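PDB 2BV1: regulator of G-protein signaling 1 from Homo sapiens, which raises the GTPase activity of G protein alpha subunits, driving them into the inactive GDP-bound form and so damping signalling from G protein-coupled receptors. Local coordinates for residues I89-F93 / R94-S98. Sequence-based numbering, arbitrary orientation.
Sequences INIDF and RTRES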
ATOM      1  N   ILE A  89     -10.100  -3.131   3.870  1.00 44.26           N
ATOM      2  CA  ILE A  89      -9.148  -3.887   3.097  1.00 42.11           C
ATOM      3  C   ILE A  89      -9.596  -5.354   3.041  1.00 42.14           C
ATOM      4  O   ILE A  89     -10.264  -5.856   3.965  1.00 39.57           O
ATOM      5  CB  ILE A  89      -7.701  -3.766   3.665  1.00 41.69           C
ATOM      6  CG1 ILE A  89      -7.616  -4.314   5.099  1.00 39.88           C
ATOM      7  CG2 ILE A  89      -7.206  -2.329   3.571  1.00 42.64           C
ATOM      8  CD1 ILE A  89      -6.232  -4.349   5.670  1.00 40.37           C
ATOM      9  N   ASN A  90      -9.235  -6.004   1.928  1.00 42.13           N
ATOM     10  CA  ASN A  90      -9.645  -7.380   1.635  1.00 42.39           C
ATOM     11  C   ASN A  90      -8.644  -8.382   2.196  1.00 41.27           C
ATOM     12  O   ASN A  90      -7.921  -9.042   1.446  1.00 43.07           O
ATOM     13  CB  ASN A  90      -9.713  -7.625   0.131  1.00 43.36           C
ATOM     14  CG  ASN A  90     -10.957  -7.124  -0.507  1.00 45.03           C
ATOM     15  OD1 ASN A  90     -12.076  -7.452  -0.098  1.00 48.52           O
ATOM     16  ND2 ASN A  90     -10.771  -6.387  -1.607  1.00 49.43           N
ATOM     17  N   ILE A  91      -8.568  -8.479   3.507  1.00 39.72           N
ATOM     18  CA  ILE A  91      -7.819  -9.562   4.148  1.00 37.71           C
ATOM     19  C   ILE A  91      -8.858 -10.573   4.514  1.00 36.52           C
ATOM     20  O   ILE A  91     -10.048 -10.255   4.528  1.00 34.32           O
ATOM     21  CB  ILE A  91      -7.010  -9.131   5.380  1.00 37.33           C
ATOM     22  CG1 ILE A  91      -7.923  -8.516   6.461  1.00 37.64           C
ATOM     23  CG2 ILE A  91      -5.925  -8.177   4.956  1.00 38.48           C
ATOM     24  CD1 ILE A  91      -7.133  -7.846   7.634  1.00 37.89           C
ATOM     25  N   ASP A  92      -8.407 -11.803   4.749  1.00 35.65           N
ATOM     26  CA  ASP A  92      -9.289 -12.873   5.141  1.00 35.06           C
ATOM     27  C   ASP A  92      -9.676 -12.674   6.611  1.00 35.47           C
ATOM     28  O   ASP A  92      -8.978 -12.010   7.393  1.00 35.51           O
ATOM     29  CB  ASP A  92      -8.583 -14.228   4.957  1.00 34.55           C
ATOM     30  CG  ASP A  92      -7.357 -14.340   5.852  1.00 33.06           C
ATOM     31  OD1 ASP A  92      -6.309 -13.738   5.529  1.00 35.58           O
ATOM     32  OD2 ASP A  92      -7.477 -14.955   6.906  1.00 32.83           O
ATOM     33  N   PHE A  93     -10.782 -13.297   6.959  1.00 35.51           N
ATOM     34  CA  PHE A  93     -11.350 -13.309   8.286  1.00 36.65           C
ATOM     35  C   PHE A  93     -10.386 -13.624   9.439  1.00 36.48           C
ATOM     36  O   PHE A  93     -10.462 -12.961  10.477  1.00 34.23           O
ATOM     37  CB  PHE A  93     -12.523 -14.291   8.296  1.00 37.38           C
ATOM     38  CG  PHE A  93     -13.155 -14.454   9.603  1.00 38.14           C
ATOM     39  CD1 PHE A  93     -14.023 -13.499  10.080  1.00 40.44           C
ATOM     40  CD2 PHE A  93     -12.901 -15.583  10.377  1.00 39.14           C
ATOM     41  CE1 PHE A  93     -14.617 -13.654  11.326  1.00 39.83           C
ATOM     42  CE2 PHE A  93     -13.481 -15.740  11.614  1.00 39.89           C
ATOM     43  CZ  PHE A  93     -14.352 -14.781  12.089  1.00 40.63           C
ATOM     44  N   ARG A  94      -9.506 -14.618   9.257  1.00 36.19           N
ATOM     45  CA  ARG A  94      -8.599 -15.056  10.337  1.00 36.93           C
ATOM     46  C   ARG A  94      -7.500 -14.034  10.557  1.00 36.39           C
ATOM     47  O   ARG A  94      -7.143 -13.749  11.693  1.00 36.26           O
ATOM     48  CB  ARG A  94      -7.992 -16.467  10.099  1.00 36.64           C
ATOM     49  CG  ARG A  94      -8.966 -17.576  10.426  1.00 38.26           C
ATOM     50  CD  ARG A  94      -8.393 -18.976  10.164  1.00 36.92           C
ATOM     51  NE  ARG A  94      -9.436 -19.997  10.241  1.00 38.22           N
ATOM     52  CZ  ARG A  94      -9.333 -21.210   9.689  1.00 36.00           C
ATOM     53  NH1 ARG A  94      -8.236 -21.554   9.013  1.00 32.97           N
ATOM     54  NH2 ARG A  94     -10.348 -22.051   9.776  1.00 35.35           N
ATOM     55  N   THR A  95      -6.976 -13.478   9.482  1.00 36.72           N
ATOM     56  CA  THR A  95      -5.999 -12.396   9.593  1.00 37.16           C
ATOM     57  C   THR A  95      -6.605 -11.141  10.267  1.00 37.60           C
ATOM     58  O   THR A  95      -5.981 -10.517  11.152  1.00 35.53           O
ATOM     59  CB  THR A  95      -5.452 -12.054   8.246  1.00 37.70           C
ATOM     60  OG1 THR A  95      -4.858 -13.225   7.712  1.00 36.81           O
ATOM     61  CG2 THR A  95      -4.405 -10.926   8.326  1.00 37.85           C
ATOM     62  N   ARG A  96      -7.846 -10.833   9.886  1.00 38.18           N
ATOM     63  CA  ARG A  96      -8.595  -9.739  10.508  1.00 39.11           C
ATOM     64  C   ARG A  96      -8.775  -9.956  12.006  1.00 39.13           C
ATOM     65  O   ARG A  96      -8.436  -9.078  12.789  1.00 38.37           O
ATOM     66  CB  ARG A  96      -9.945  -9.543   9.810  1.00 39.43           C
ATOM     67  CG  ARG A  96     -10.594  -8.184  10.048  1.00 41.27           C
ATOM     68  CD  ARG A  96     -11.914  -8.009   9.291  1.00 42.48           C
ATOM     69  NE  ARG A  96     -11.845  -8.509   7.905  1.00 47.17           N
ATOM     70  CZ  ARG A  96     -12.479  -9.604   7.445  1.00 49.73           C
ATOM     71  NH1 ARG A  96     -13.262 -10.362   8.218  1.00 49.65           N
ATOM     72  NH2 ARG A  96     -12.338  -9.947   6.175  1.00 51.38           N
ATOM     73  N   GLU A  97      -9.280 -11.135  12.403  1.00 39.30           N
ATOM     74  CA  GLU A  97      -9.479 -11.463  13.808  1.00 39.71           C
ATOM     75  C   GLU A  97      -8.182 -11.407  14.626  1.00 39.51           C
ATOM     76  O   GLU A  97      -8.171 -10.866  15.759  1.00 38.92           O
ATOM     77  CB  GLU A  97     -10.138 -12.853  13.970  1.00 40.42           C
ATOM     78  CG  GLU A  97     -11.536 -12.963  13.339  1.00 42.36           C
ATOM     79  CD  GLU A  97     -12.688 -12.895  14.342  1.00 47.31           C
ATOM     80  OE1 GLU A  97     -12.693 -13.646  15.361  1.00 46.70           O
ATOM     81  OE2 GLU A  97     -13.625 -12.102  14.069  1.00 51.03           O
ATOM     82  N   SER A  98      -7.098 -11.967  14.096  1.00 38.77           N
ATOM     83  CA  SER A  98      -5.821 -11.875  14.821  1.00 39.79           C
ATOM     84  C   SER A  98      -5.261 -10.436  14.901  1.00 39.64           C
ATOM     85  O   SER A  98      -4.692 -10.061  15.932  1.00 39.34           O
ATOM     86  CB  SER A  98      -4.764 -12.850  14.298  1.00 40.04           C
ATOM     87  OG  SER A  98      -4.421 -12.570  12.987  1.00 41.80           O
TER
HETATM   88  O   HOH W   1     -10.514  -6.035   6.723  1.00 35.15           O
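The carboxylate oxygen OD2 of D92 takes two backbone N-H groups at the start of helix 93-103, making D92 the N-cap of this helix in the RGS domain. T95 N reaches D92 OD2 over 3.0 Å in a nearly straight bond (162°) that comes from above the carboxylate plane, whereas the bond from R94 N, 3.1 Å from D92 OD2, is weak. The other oxygen, D92 OD1, accepts the proton of T95 OG1 at 2.7 Å, on its syn side and slightly out of the carboxylate plane. With CG of D92 set between its own backbone N and carbonyl carbon (chi1 63°), the carboxylate turns back over the first turn, and three bonds hold it there; the positive end of the helix dipole would be expected to stabilise its negative charge.

D92 O accepts from R96 N and F93 O from E97 N, the first i to i+4 bonds of the helix. R96 folds back along the incoming loop, its chain bent at chi3. R96 NH2 makes a weak bond to I91 O at 2.8 Å, and R96 NE donates to a water that in turn donates to I89 O, so R96 meets I91 O directly, though weakly, and I89 O through a water. I91 CD1 lies against the R96 backbone, 3.7 Å from R96 CA, and the same buried side chain touches V117 of helix 112-131, joining the loop to the domain's interior.

With CG anti to its backbone N, the F93 ring lies on the exposed flank beside the side chains of R96 and E97. R96 NH1 sits near the ring plane, at its edge beside CD1. E97 covers one face: its carboxylate stacks 22° from parallel with the ring, and E97 CG makes a CH-pi contact 3.7 Å from the F93 ring centroid.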